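Local coordinates for protein carbohydrate deacetylase Agd3 (Neosartorya fumigata, PDB 6NWZ) that probably removes acetyl groups from N-acetylated sugars of the exopolysaccharide galactosaminogalactan and is required for biofilm formation by this fungus, at residues 115-120 against 235-240; 143-148 against 162-167; 149-154 against 181-186; 156-161 against 583-588; 199-204 against 212-217. All blocks are in the same frame, centred on the assembly; numbering follows the deposited sequence.

Contact 1 (115-120 against 235-240); sequences RMVQFD and TWLTRG
The guanidinium of Arg115 is held between Trp236 and Arg239. One face lies flat on the Trp236 indole, with the centres 3.8 Å apart and the planes at 11°. CG of Arg239 covers the opposite face, near its rim. The indole in turn carries the arginine chain on one face. CZ of Arg115 sits over the five-membered ring in a cation-pi contact. CD of Arg115 lies 3.5 Å from the centroid of the six-membered ring, a CH-pi contact. At the edge of the indole are Met116 O, 3.3 Å from Trp236 CZ3, and Val117 CG2, 3.9 Å from Trp236 CE3. The Arg239 guanidinium has NE of Arg115 over one face, and the two guanidinium planes meet at 32°.

The Arg115 chain is extended from CG to NE. It runs over the indole and puts NH1 above the five-membered ring, where it donates to the backbone O of Trp236 at 2.7 Å, with the acceptor close to the guanidinium plane. Stack and bond help to fix the rotation of the group. Trp236 is in the last turn of helix 224-237, which ends in a Schellman motif with Arg239 at positive phi. The helix end packs on strand 115-119 in the CBM87 family region. A zinc site adjoins. Arg115 NE forms a salt bridge with the zinc ligand Glu210, a further hold on the group. Arg239 NH2 hydrogen-bonds to O of Leu684, which also belongs to the zinc site. The Glu210 carboxylate probably offsets the two close positive charges. Deeper in, Leu237 CD1 packs on Val117 CG2 at 4.0 Å.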
# COMPACT_ATOMS: atom_id res chain seq x y z
N ARG A 115 8.18 9.08 25.45
CA ARG A 115 8.00 10.26 24.63
C ARG A 115 6.52 10.49 24.32
O ARG A 115 5.69 9.59 24.42
CB ARG A 115 8.80 10.13 23.33
CG ARG A 115 10.31 10.17 23.55
CD ARG A 115 11.07 9.84 22.28
NE ARG A 115 12.49 10.11 22.42
CZ ARG A 115 13.39 9.92 21.45
NH1 ARG A 115 13.01 9.45 20.27
NH2 ARG A 115 14.66 10.21 21.66
N MET A 116 6.21 11.73 23.95
CA MET A 116 4.85 12.13 23.59
C MET A 116 4.87 12.89 22.27
O MET A 116 5.77 13.69 22.01
CB MET A 116 4.22 13.01 24.68
CG MET A 116 2.89 13.63 24.28
SD MET A 116 2.17 14.64 25.59
CE MET A 116 1.83 13.40 26.83
N VAL A 117 3.86 12.62 21.44
CA VAL A 117 3.69 13.30 20.16
C VAL A 117 2.36 14.05 20.19
O VAL A 117 1.34 13.49 20.61
CB VAL A 117 3.72 12.30 18.98
CG1 VAL A 117 3.31 12.99 17.69
CG2 VAL A 117 5.11 11.70 18.85
N GLN A 118 2.38 15.31 19.77
CA GLN A 118 1.17 16.12 19.65
C GLN A 118 1.13 16.74 18.27
O GLN A 118 2.07 17.41 17.85
CB GLN A 118 1.13 17.21 20.72
CG GLN A 118 1.14 16.68 22.13
CD GLN A 118 0.39 17.59 23.08
OE1 GLN A 118 -0.71 18.06 22.76
NE2 GLN A 118 0.97 17.86 24.24
N PHE A 119 0.03 16.51 17.55
CA PHE A 119 -0.17 17.11 16.24
C PHE A 119 -1.53 17.79 16.20
O PHE A 119 -2.43 17.49 16.98
CB PHE A 119 -0.02 16.09 15.10
CG PHE A 119 -1.02 14.96 15.13
CD1 PHE A 119 -2.32 15.13 14.65
CD2 PHE A 119 -0.65 13.70 15.58
CE1 PHE A 119 -3.23 14.08 14.66
CE2 PHE A 119 -1.55 12.64 15.59
CZ PHE A 119 -2.85 12.84 15.13
N ASP A 120 -1.65 18.73 15.25
CA ASP A 120 -2.83 19.58 15.12
C ASP A 120 -3.01 20.46 16.36
O ASP A 120 -4.11 20.64 16.87
CB ASP A 120 -4.09 18.75 14.85
CG ASP A 120 -5.25 19.60 14.36
OD1 ASP A 120 -5.02 20.75 13.94
OD2 ASP A 120 -6.40 19.11 14.40
N THR A 235 8.54 6.95 14.10
CA THR A 235 9.92 6.50 14.32
C THR A 235 10.52 7.14 15.56
O THR A 235 11.25 6.50 16.31
CB THR A 235 10.78 6.81 13.10
OG1 THR A 235 10.15 6.31 11.91
CG2 THR A 235 12.15 6.16 13.24
N TRP A 236 10.22 8.43 15.78
CA TRP A 236 10.75 9.11 16.96
C TRP A 236 10.09 8.61 18.24
O TRP A 236 10.76 8.41 19.25
CB TRP A 236 10.56 10.62 16.81
CG TRP A 236 11.07 11.41 17.98
CD1 TRP A 236 12.35 11.81 18.20
CD2 TRP A 236 10.30 11.89 19.09
NE1 TRP A 236 12.43 12.52 19.38
CE2 TRP A 236 11.19 12.58 19.95
CE3 TRP A 236 8.95 11.81 19.45
CZ2 TRP A 236 10.77 13.18 21.13
CZ3 TRP A 236 8.54 12.41 20.63
CH2 TRP A 236 9.45 13.08 21.46
N LEU A 237 8.76 8.40 18.20
CA LEU A 237 8.06 7.96 19.40
C LEU A 237 8.53 6.58 19.86
O LEU A 237 8.56 6.31 21.06
CB LEU A 237 6.55 7.93 19.15
CG LEU A 237 5.65 7.62 20.34
CD1 LEU A 237 5.82 8.71 21.39
CD2 LEU A 237 4.21 7.53 19.88
N THR A 238 8.88 5.71 18.92
CA THR A 238 9.31 4.36 19.25
C THR A 238 10.82 4.21 19.33
O THR A 238 11.30 3.10 19.59
CB THR A 238 8.75 3.36 18.23
OG1 THR A 238 9.33 3.62 16.94
CG2 THR A 238 7.24 3.47 18.12
N ARG A 239 11.57 5.28 19.09
CA ARG A 239 13.03 5.25 18.98
C ARG A 239 13.51 4.24 17.94
O ARG A 239 14.64 3.74 18.03
CB ARG A 239 13.69 4.95 20.34
CG ARG A 239 13.52 6.06 21.37
CD ARG A 239 14.11 5.66 22.71
NE ARG A 239 14.17 6.79 23.64
CZ ARG A 239 13.18 7.12 24.46
NH1 ARG A 239 12.05 6.42 24.46
NH2 ARG A 239 13.32 8.16 25.27
N GLY A 240 12.68 3.93 16.94
CA GLY A 240 13.02 2.93 15.95
C GLY A 240 12.91 1.49 16.41
O GLY A 240 13.33 0.59 15.67

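Contact 2 (143-148 against 162-167)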
# COMPACT_ATOMS: atom_id res chain seq x y z
N GLN A 143 1.39 26.25 0.56
CA GLN A 143 2.58 26.58 1.35
C GLN A 143 3.40 25.31 1.48
O GLN A 143 2.93 24.32 2.06
CB GLN A 143 2.22 27.13 2.73
CG GLN A 143 3.44 27.61 3.52
CD GLN A 143 3.07 28.49 4.70
OE1 GLN A 143 2.12 28.22 5.42
NE2 GLN A 143 3.83 29.57 4.89
N LEU A 144 4.61 25.33 0.93
CA LEU A 144 5.45 24.15 0.92
C LEU A 144 6.02 23.88 2.31
O LEU A 144 6.35 24.80 3.05
CB LEU A 144 6.58 24.30 -0.09
CG LEU A 144 6.07 24.38 -1.53
CD1 LEU A 144 7.22 24.29 -2.50
CD2 LEU A 144 5.06 23.27 -1.80
N LEU A 145 6.11 22.60 2.65
CA LEU A 145 6.60 22.13 3.94
C LEU A 145 7.71 21.12 3.72
O LEU A 145 7.66 20.34 2.77
CB LEU A 145 5.46 21.50 4.75
CG LEU A 145 5.77 20.53 5.90
CD1 LEU A 145 6.45 21.25 7.03
CD2 LEU A 145 4.50 19.88 6.39
N SER A 146 8.72 21.15 4.58
CA SER A 146 9.84 20.22 4.44
C SER A 146 10.51 20.02 5.79
O SER A 146 10.55 20.93 6.62
CB SER A 146 10.86 20.74 3.43
OG SER A 146 11.57 21.82 3.99
N PHE A 147 11.04 18.81 5.99
CA PHE A 147 11.87 18.54 7.15
C PHE A 147 13.23 19.19 6.98
O PHE A 147 13.88 19.04 5.94
CB PHE A 147 12.04 17.03 7.36
CG PHE A 147 10.83 16.37 7.95
CD1 PHE A 147 10.46 16.61 9.26
CD2 PHE A 147 10.07 15.50 7.19
CE1 PHE A 147 9.34 16.00 9.80
CE2 PHE A 147 8.95 14.89 7.72
CZ PHE A 147 8.59 15.14 9.03
N THR A 148 13.67 19.93 8.00
CA THR A 148 14.97 20.56 7.98
C THR A 148 16.00 19.84 8.84
O THR A 148 17.19 20.12 8.72
CB THR A 148 14.86 22.02 8.43
OG1 THR A 148 14.27 22.07 9.74
CG2 THR A 148 14.00 22.80 7.46
N ALA A 162 13.17 17.85 1.17
CA ALA A 162 12.21 17.60 0.11
C ALA A 162 10.87 18.21 0.48
O ALA A 162 10.32 17.92 1.55
CB ALA A 162 12.07 16.10 -0.13
N THR A 163 10.35 19.07 -0.39
CA THR A 163 9.14 19.82 -0.08
C THR A 163 7.89 18.99 -0.37
O THR A 163 7.84 18.24 -1.35
CB THR A 163 9.09 21.13 -0.88
OG1 THR A 163 9.33 20.85 -2.26
CG2 THR A 163 10.13 22.12 -0.38
N VAL A 164 6.89 19.14 0.49
CA VAL A 164 5.57 18.54 0.32
C VAL A 164 4.52 19.64 0.46
O VAL A 164 4.81 20.76 0.88
CB VAL A 164 5.30 17.39 1.31
CG1 VAL A 164 6.26 16.23 1.07
CG2 VAL A 164 5.39 17.90 2.75
N SER A 165 3.28 19.29 0.11
CA SER A 165 2.20 20.27 0.06
C SER A 165 1.40 20.28 1.35
O SER A 165 1.13 19.23 1.94
CB SER A 165 1.27 19.96 -1.11
OG SER A 165 0.14 20.81 -1.09
N THR A 166 1.02 21.48 1.79
CA THR A 166 0.14 21.65 2.94
C THR A 166 -1.26 22.06 2.53
O THR A 166 -2.10 22.30 3.41
CB THR A 166 0.70 22.69 3.91
OG1 THR A 166 0.81 23.96 3.25
CG2 THR A 166 2.06 22.26 4.42
N GLU A 167 -1.54 22.16 1.24
CA GLU A 167 -2.83 22.64 0.77
C GLU A 167 -3.95 21.76 1.32
O GLU A 167 -3.92 20.53 1.18
CB GLU A 167 -2.86 22.67 -0.75
CG GLU A 167 -4.11 23.29 -1.36
CD GLU A 167 -3.94 23.58 -2.84
OE1 GLU A 167 -2.80 23.85 -3.27
OE2 GLU A 167 -4.95 23.53 -3.58
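Leu145 and Val164 form an antiparallel hydrogen-bonded pair, with Leu145 N to Val164 O at 2.9 Å and Val164 N to Leu145 O at 2.7 Å. The bridge adds the short strand 164-165 to one edge of strand 144-147, whose other edge pairs with strand 182-188 of the CBM87 region. Next to it, Thr166 N makes a weak bond of 3.4 Å to Gln143 O and also hydrogen-bonds to Glu142 OE2.

The Leu145 and Val164 side chains lie side by side and point the same way, Leu145 CB 4.1 Å from Val164 CG2. The methyl of Thr166 crosses Leu145 at about a right angle. Its CG2 is anti to the carbonyl carbon and beside the backbone N, and this brings it to 3.5 Å from Leu145 CB. Helix 224-237 covers this group, with Leu229 on Leu145 and Tyr228 on Val164. Leu584 also meets Val164.

Leu144 leaves from the other face. Its CD1 packs obliquely on Thr163 CB at 4.0 Å. Thr163 CG2 lies against CB of Ser146. Past the bridge the chain bends in an ST turn. There Ser165 OG, which also bonds to Glu142, accepts from Glu167 N at 3.2 Å.

Contact 3 (149-154 against 181-186). With NAG (2-acetamido-2-deoxy-beta-D-glucopyranose), chain C.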
# COMPACT_ATOMS: atom_id res chain seq x y z
N ASP A 149 15.56 18.91 9.69
CA ASP A 149 16.48 18.16 10.54
C ASP A 149 15.81 16.83 10.86
O ASP A 149 14.79 16.80 11.56
CB ASP A 149 16.82 18.95 11.80
CG ASP A 149 17.86 18.26 12.67
OD1 ASP A 149 18.40 17.21 12.26
OD2 ASP A 149 18.15 18.78 13.77
N THR A 150 16.38 15.74 10.35
CA THR A 150 15.89 14.40 10.61
C THR A 150 16.82 13.60 11.51
O THR A 150 16.67 12.38 11.61
CB THR A 150 15.68 13.65 9.29
OG1 THR A 150 16.93 13.55 8.59
CG2 THR A 150 14.69 14.39 8.42
N SER A 151 17.76 14.27 12.18
CA SER A 151 18.76 13.58 12.99
C SER A 151 18.18 12.96 14.25
O SER A 151 18.86 12.13 14.88
CB SER A 151 19.89 14.54 13.36
OG SER A 151 19.39 15.59 14.17
N ASP A 152 16.97 13.32 14.65
CA ASP A 152 16.35 12.73 15.83
C ASP A 152 15.61 11.44 15.52
O ASP A 152 15.23 10.72 16.45
CB ASP A 152 15.40 13.73 16.49
CG ASP A 152 16.12 14.95 17.03
OD1 ASP A 152 16.63 14.89 18.17
OD2 ASP A 152 16.18 15.98 16.32
N PHE A 153 15.39 11.13 14.24
CA PHE A 153 14.72 9.89 13.83
C PHE A 153 15.37 9.40 12.54
O PHE A 153 14.74 9.35 11.48
CB PHE A 153 13.22 10.12 13.65
CG PHE A 153 12.87 11.46 13.05
CD1 PHE A 153 12.67 12.57 13.86
CD2 PHE A 153 12.73 11.61 11.68
CE1 PHE A 153 12.35 13.80 13.32
CE2 PHE A 153 12.41 12.84 11.13
CZ PHE A 153 12.22 13.94 11.95
N PRO A 154 16.65 9.01 12.61
CA PRO A 154 17.37 8.69 11.37
C PRO A 154 16.89 7.41 10.69
O PRO A 154 17.01 7.30 9.46
CB PRO A 154 18.83 8.57 11.83
CG PRO A 154 18.73 8.21 13.28
CD PRO A 154 17.51 8.90 13.80
N ASN A 181 15.49 24.69 24.86
CA ASN A 181 14.61 23.56 25.15
C ASN A 181 13.77 23.12 23.95
O ASN A 181 13.04 22.13 24.06
CB ASN A 181 13.67 23.89 26.32
CG ASN A 181 12.78 25.10 26.05
OD1 ASN A 181 12.40 25.37 24.91
ND2 ASN A 181 12.45 25.82 27.11
N THR A 182 13.86 23.81 22.82
CA THR A 182 13.03 23.52 21.66
C THR A 182 13.86 23.69 20.39
O THR A 182 14.47 24.75 20.19
CB THR A 182 11.81 24.45 21.61
OG1 THR A 182 11.04 24.30 22.81
CG2 THR A 182 10.94 24.14 20.40
N LYS A 183 13.88 22.66 19.56
CA LYS A 183 14.54 22.70 18.26
C LYS A 183 13.50 22.54 17.15
O LYS A 183 12.42 22.00 17.36
CB LYS A 183 15.59 21.59 18.12
CG LYS A 183 15.00 20.19 18.04
CD LYS A 183 16.08 19.13 17.98
CE LYS A 183 16.84 19.18 16.68
NZ LYS A 183 17.81 18.06 16.60
N GLU A 184 13.86 23.01 15.96
CA GLU A 184 12.99 22.94 14.79
C GLU A 184 13.38 21.74 13.94
O GLU A 184 14.57 21.53 13.66
CB GLU A 184 13.09 24.23 13.98
CG GLU A 184 12.60 24.10 12.54
CD GLU A 184 12.67 25.40 11.77
OE1 GLU A 184 12.02 26.39 12.19
OE2 GLU A 184 13.37 25.44 10.74
N ILE A 185 12.39 20.95 13.53
CA ILE A 185 12.62 19.82 12.64
C ILE A 185 11.92 19.98 11.29
O ILE A 185 12.30 19.29 10.33
CB ILE A 185 12.21 18.48 13.29
CG1 ILE A 185 10.69 18.42 13.47
CG2 ILE A 185 12.90 18.28 14.62
CD1 ILE A 185 10.18 17.05 13.86
N ALA A 186 10.92 20.85 11.18
CA ALA A 186 10.23 21.10 9.92
C ALA A 186 9.98 22.59 9.78
O ALA A 186 9.94 23.33 10.76
CB ALA A 186 8.90 20.33 9.83
C1 NAG C . 15.42 28.14 28.13
C2 NAG C . 15.45 29.08 29.34
C3 NAG C . 16.56 28.65 30.31
C4 NAG C . 16.43 27.18 30.67
C5 NAG C . 16.38 26.34 29.40
C6 NAG C . 16.17 24.86 29.66
C7 NAG C . 14.89 31.46 29.39
C8 NAG C . 15.23 32.83 28.86
N2 NAG C . 15.64 30.46 28.93
O3 NAG C . 16.48 29.45 31.48
O4 NAG C . 17.55 26.77 31.45
O5 NAG C . 15.30 26.78 28.57
O6 NAG C . 14.90 24.61 30.24
O7 NAG C . 13.98 31.29 30.19
O HOH W 1 17.18 21.45 14.13
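Phe153 and Ile185 make the buried part of this contact. Ile185 CD1 comes obliquely to the Phe153 ring, 3.9 Å from CE1. CG of Phe153 stands between its backbone N and carbonyl carbon (chi1 38°), which brings CE1 to Ile185 CD1. Met212 and Trp236 close around the ring. Ile185 CB also lies near Asp149 O. The backbones are joined here by a weak bond, Asp149 N to Ile185 O at 3.3 Å.

The other side is polar and nearer solvent. Lys183 bends at chi3 (-69°) and places NZ between two carboxylates. NZ meets Asp152 OD2 at 2.7 Å on its syn lone pair. It meets Asp149 OD2 at 2.9 Å from above the carboxylate plane. The two salt bridges fix the ammonium from two residues of one loop. A water adds a further link, donating to Asp149 OD2 and to Glu184 O. Just before the strand, Asn181 ND2 lies 3.3 Å from O5 of an N-acetylglucosamine belonging to a glycan attached to the protein.

The second oxygen of Asp149 is gripped within the loop. OD1 accepts from Ser151 N at 3.0 Å and from Ser151 OG at 2.7 Å. The bond from Ser151 N makes an Asx turn, and it overlaps a type I beta turn from Thr150 to Phe153. This compact acidic loop is tied by a salt-bridge network to strand 182-188 of the CBM87 region.

Contact 4 (156-161 against 583-588)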
# COMPACT_ATOMS: atom_id res chain seq x y z
N ALA A 156 13.94 6.60 10.18
CA ALA A 156 12.72 6.86 9.43
C ALA A 156 12.97 6.95 7.94
O ALA A 156 12.03 6.75 7.15
CB ALA A 156 12.06 8.15 9.93
N GLY A 157 14.20 7.24 7.52
CA GLY A 157 14.52 7.24 6.11
C GLY A 157 13.92 8.38 5.32
O GLY A 157 13.80 8.28 4.09
N LEU A 158 13.55 9.47 5.98
CA LEU A 158 13.01 10.63 5.28
C LEU A 158 14.14 11.49 4.75
O LEU A 158 15.12 11.75 5.46
CB LEU A 158 12.11 11.44 6.22
CG LEU A 158 11.00 10.65 6.91
CD1 LEU A 158 10.16 11.56 7.79
CD2 LEU A 158 10.14 9.94 5.88
N LYS A 159 14.02 11.91 3.49
CA LYS A 159 15.05 12.73 2.86
C LYS A 159 14.84 14.19 3.23
O LYS A 159 13.78 14.77 2.95
CB LYS A 159 15.05 12.53 1.35
CG LYS A 159 15.65 11.19 0.94
CD LYS A 159 15.71 10.97 -0.56
CE LYS A 159 16.33 9.60 -0.87
NZ LYS A 159 16.30 9.23 -2.31
N THR A 160 15.85 14.79 3.87
CA THR A 160 15.76 16.15 4.35
C THR A 160 15.64 17.14 3.20
O THR A 160 16.27 16.98 2.15
CB THR A 160 17.00 16.48 5.20
OG1 THR A 160 17.27 15.38 6.09
CG2 THR A 160 16.78 17.74 6.02
N GLY A 161 14.83 18.18 3.39
CA GLY A 161 14.71 19.26 2.45
C GLY A 161 13.71 19.05 1.33
O GLY A 161 13.42 20.01 0.60
N ARG A 583 12.16 10.63 -4.23
CA ARG A 583 12.42 12.00 -3.81
C ARG A 583 12.10 12.22 -2.33
O ARG A 583 12.72 13.08 -1.69
CB ARG A 583 11.62 12.97 -4.67
CG ARG A 583 11.86 14.42 -4.31
CD ARG A 583 10.98 15.33 -5.14
NE ARG A 583 9.60 15.38 -4.65
CZ ARG A 583 9.17 16.24 -3.73
NH1 ARG A 583 10.02 17.11 -3.19
NH2 ARG A 583 7.90 16.23 -3.35
N LEU A 584 11.15 11.47 -1.78
CA LEU A 584 10.69 11.65 -0.41
C LEU A 584 11.40 10.76 0.60
O LEU A 584 11.73 11.23 1.70
CB LEU A 584 9.18 11.40 -0.33
CG LEU A 584 8.30 12.28 -1.22
CD1 LEU A 584 6.86 11.85 -1.12
CD2 LEU A 584 8.46 13.75 -0.85
N VAL A 585 11.63 9.48 0.28
CA VAL A 585 12.20 8.52 1.22
C VAL A 585 13.33 7.76 0.53
O VAL A 585 13.49 7.81 -0.69
CB VAL A 585 11.14 7.52 1.74
CG1 VAL A 585 9.99 8.26 2.41
CG2 VAL A 585 10.63 6.68 0.60
N ASP A 586 14.13 7.06 1.33
CA ASP A 586 15.17 6.19 0.81
C ASP A 586 14.82 4.71 0.96
O ASP A 586 15.70 3.85 0.82
CB ASP A 586 16.52 6.48 1.47
CG ASP A 586 16.50 6.26 2.97
OD1 ASP A 586 16.54 5.09 3.41
OD2 ASP A 586 16.43 7.27 3.71
N TRP A 587 13.56 4.39 1.23
CA TRP A 587 13.16 3.01 1.42
C TRP A 587 13.28 2.22 0.12
O TRP A 587 13.22 2.79 -0.97
CB TRP A 587 11.72 2.94 1.92
CG TRP A 587 11.41 3.83 3.09
CD1 TRP A 587 12.30 4.37 3.97
CD2 TRP A 587 10.11 4.27 3.50
NE1 TRP A 587 11.63 5.13 4.91
CE2 TRP A 587 10.28 5.08 4.63
CE3 TRP A 587 8.82 4.06 3.01
CZ2 TRP A 587 9.21 5.69 5.29
CZ3 TRP A 587 7.76 4.66 3.66
CH2 TRP A 587 7.96 5.46 4.79
N PRO A 588 13.44 0.91 0.22
CA PRO A 588 13.39 0.07 -0.98
C PRO A 588 11.97 -0.04 -1.51
O PRO A 588 10.98 0.14 -0.80
CB PRO A 588 13.91 -1.29 -0.50
CG PRO A 588 14.61 -1.00 0.80
CD PRO A 588 13.88 0.16 1.40
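Gly157 and Asp586 begin a set of three hydrogen bonds. Asp586 N donates to Gly157 O at 3.0 Å. Lys159 N donates to Leu584 O, also at 3.0 Å. These two bonds bridge Leu158 and Val585 where the chain leaves helix 569-584. The third comes from a side chain. Trp587 NE1 donates to Ala156 O at 2.8 Å, with the acceptor in the plane of the indole. Gly157 CA is also at that ring edge, 3.8 Å from Trp587 NE1.

Apolar contacts are few. Leu158 CD2 packs obliquely on Val585 CG1 at 3.9 Å. Val585 CB lies over the centre of the Trp587 ring. Leu158 CD2 comes to the ring obliquely beside it, 4.4 Å from Trp587 CZ2.

The charged chains find their partners beyond the contact. The extended Lys159 runs along the helix end, with CE 3.4 Å from Val585 O, and NZ bonds to Val582 O and Asn293 OD1. Asp586 OD1 bonds to Ser660. Arg246 makes a cation-pi contact with Trp587, and His231 meets it edge-to-face. The arrangement is a junction between two family regions: a loop of the CBM87 region bonded to the C-terminal end of helix 569-584 in the deacetylase region.

Contact 5 (199-204 against 212-217)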
# COMPACT_ATOMS: atom_id res chain seq x y z
N THR A 199 8.51 28.08 11.48
CA THR A 199 8.60 26.77 12.10
C THR A 199 7.30 25.99 11.93
O THR A 199 6.22 26.51 12.19
CB THR A 199 8.94 26.91 13.58
OG1 THR A 199 10.25 27.46 13.72
CG2 THR A 199 8.87 25.56 14.27
N ALA A 200 7.42 24.73 11.52
CA ALA A 200 6.27 23.87 11.31
C ALA A 200 6.16 22.73 12.30
O ALA A 200 5.05 22.30 12.61
CB ALA A 200 6.29 23.28 9.89
N ALA A 201 7.28 22.22 12.81
CA ALA A 201 7.26 21.18 13.82
C ALA A 201 8.52 21.30 14.67
O ALA A 201 9.57 21.73 14.19
CB ALA A 201 7.15 19.78 13.19
N VAL A 202 8.39 20.92 15.94
CA VAL A 202 9.47 21.08 16.91
C VAL A 202 9.62 19.79 17.71
O VAL A 202 8.76 18.91 17.70
CB VAL A 202 9.22 22.26 17.87
CG1 VAL A 202 9.15 23.58 17.11
CG2 VAL A 202 7.95 22.05 18.69
N ILE A 203 10.75 19.70 18.41
CA ILE A 203 10.98 18.70 19.45
C ILE A 203 11.34 19.44 20.73
O ILE A 203 12.25 20.28 20.73
CB ILE A 203 12.09 17.71 19.07
CG1 ILE A 203 11.66 16.81 17.92
CG2 ILE A 203 12.46 16.86 20.26
CD1 ILE A 203 12.69 15.75 17.59
N ASN A 204 10.63 19.13 21.81
CA ASN A 204 10.82 19.80 23.09
C ASN A 204 11.59 18.89 24.04
O ASN A 204 11.40 17.67 24.04
CB ASN A 204 9.48 20.18 23.72
CG ASN A 204 8.65 21.07 22.82
OD1 ASN A 204 7.54 20.70 22.44
ND2 ASN A 204 9.17 22.24 22.49
N MET A 212 7.29 15.84 20.77
CA MET A 212 7.33 16.25 19.37
C MET A 212 5.97 16.86 19.03
O MET A 212 4.94 16.22 19.22
CB MET A 212 7.66 15.07 18.45
CG MET A 212 7.55 15.40 16.96
SD MET A 212 8.07 14.08 15.84
CE MET A 212 9.85 14.09 16.07
N ALA A 213 5.99 18.11 18.55
CA ALA A 213 4.77 18.88 18.32
C ALA A 213 4.70 19.31 16.86
O ALA A 213 5.65 19.87 16.32
CB ALA A 213 4.72 20.11 19.23
N PHE A 214 3.55 19.07 16.24
CA PHE A 214 3.29 19.43 14.85
C PHE A 214 2.25 20.55 14.81
O PHE A 214 1.11 20.36 15.26
CB PHE A 214 2.81 18.23 14.04
CG PHE A 214 3.91 17.28 13.63
CD1 PHE A 214 4.33 16.28 14.49
CD2 PHE A 214 4.50 17.39 12.38
CE1 PHE A 214 5.33 15.40 14.11
CE2 PHE A 214 5.50 16.51 12.00
CZ PHE A 214 5.92 15.52 12.86
N PHE A 215 2.64 21.70 14.28
CA PHE A 215 1.74 22.85 14.13
C PHE A 215 0.93 22.79 12.85
O PHE A 215 0.73 23.80 12.17
CB PHE A 215 2.56 24.14 14.19
CG PHE A 215 3.41 24.27 15.42
CD1 PHE A 215 2.90 23.96 16.67
CD2 PHE A 215 4.73 24.68 15.32
CE1 PHE A 215 3.68 24.07 17.81
CE2 PHE A 215 5.52 24.80 16.46
CZ PHE A 215 5.00 24.49 17.70
N ILE A 216 0.45 21.60 12.49
CA ILE A 216 -0.34 21.40 11.28
C ILE A 216 -1.32 20.26 11.54
O ILE A 216 -1.03 19.35 12.32
CB ILE A 216 0.56 21.12 10.05
CG1 ILE A 216 -0.28 20.94 8.78
CG2 ILE A 216 1.45 19.90 10.29
CD1 ILE A 216 0.56 20.79 7.53
N GLY A 217 -2.49 20.33 10.90
CA GLY A 217 -3.46 19.26 11.04
C GLY A 217 -3.05 18.02 10.26
O GLY A 217 -2.29 18.08 9.30
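Phe215 has CG anti to its carbonyl carbon (chi1 -55°), which lays the ring back across strand 199-204. CE2 of Phe215 then reaches Val202 CG1 at 3.9 Å and Thr199 CG2 at 4.1 Å. Met212 bends at chi3 (-72°) and swings CE to 3.6 Å from Ile203 CD1. Phe214 leaves from the other face to Phe215. Ala201 CB sits over one face of its ring, a CH-pi contact, 3.7 Å from Phe214 CD2.

The backbones form an antiparallel ladder. Val202 and Ala213 are the hydrogen-bonded pair, with Val202 N to Ala213 O and Ala213 N to Val202 O both 3.0 Å. Phe215 N to Ala200 O, also 3.0 Å, extends the bonding past the strand end. Ala201 with Phe214 and Ile203 with Met212 are non-hydrogen-bonded pairs. Val202 CG2 and Ala213 CB meet on the face that also takes the Phe215 ring.

The pair is a beta hairpin of strands 198-206 and 209-214 in the CBM87 region. Strand 182-188 bonds to its outer edge at 198-206, and strand 115-119 lies along 209-214. Helix 224-237 packs on the Ile203 and Met212 face through Trp236, while strand 174-176 meets Val202 and Phe215.

Overall arrangement
Contacts 1, 4 and 5 are buried, while contacts 2 and 3 are partly open. Contacts 2, 3 and 5 share neighbouring strands: 144-147 pairs with 182-188, and 182-188 with 198-206. Strand 209-214 then pairs with 115-119 of contact 1. Contacts 2 and 5 both rest on strand ladders, but contact 5 is mostly apolar in its side chains and contact 2 is a short pair at the edge of strand 144-147. Contact 3 places its charges toward solvent, whereas contact 1 gathers arginines beside a zinc site. Contact 4 differs in joining two family regions. Helix 224-237 is common ground: Trp236 of contact 1 touches contacts 3 and 5, and Thr235 touches contact 4.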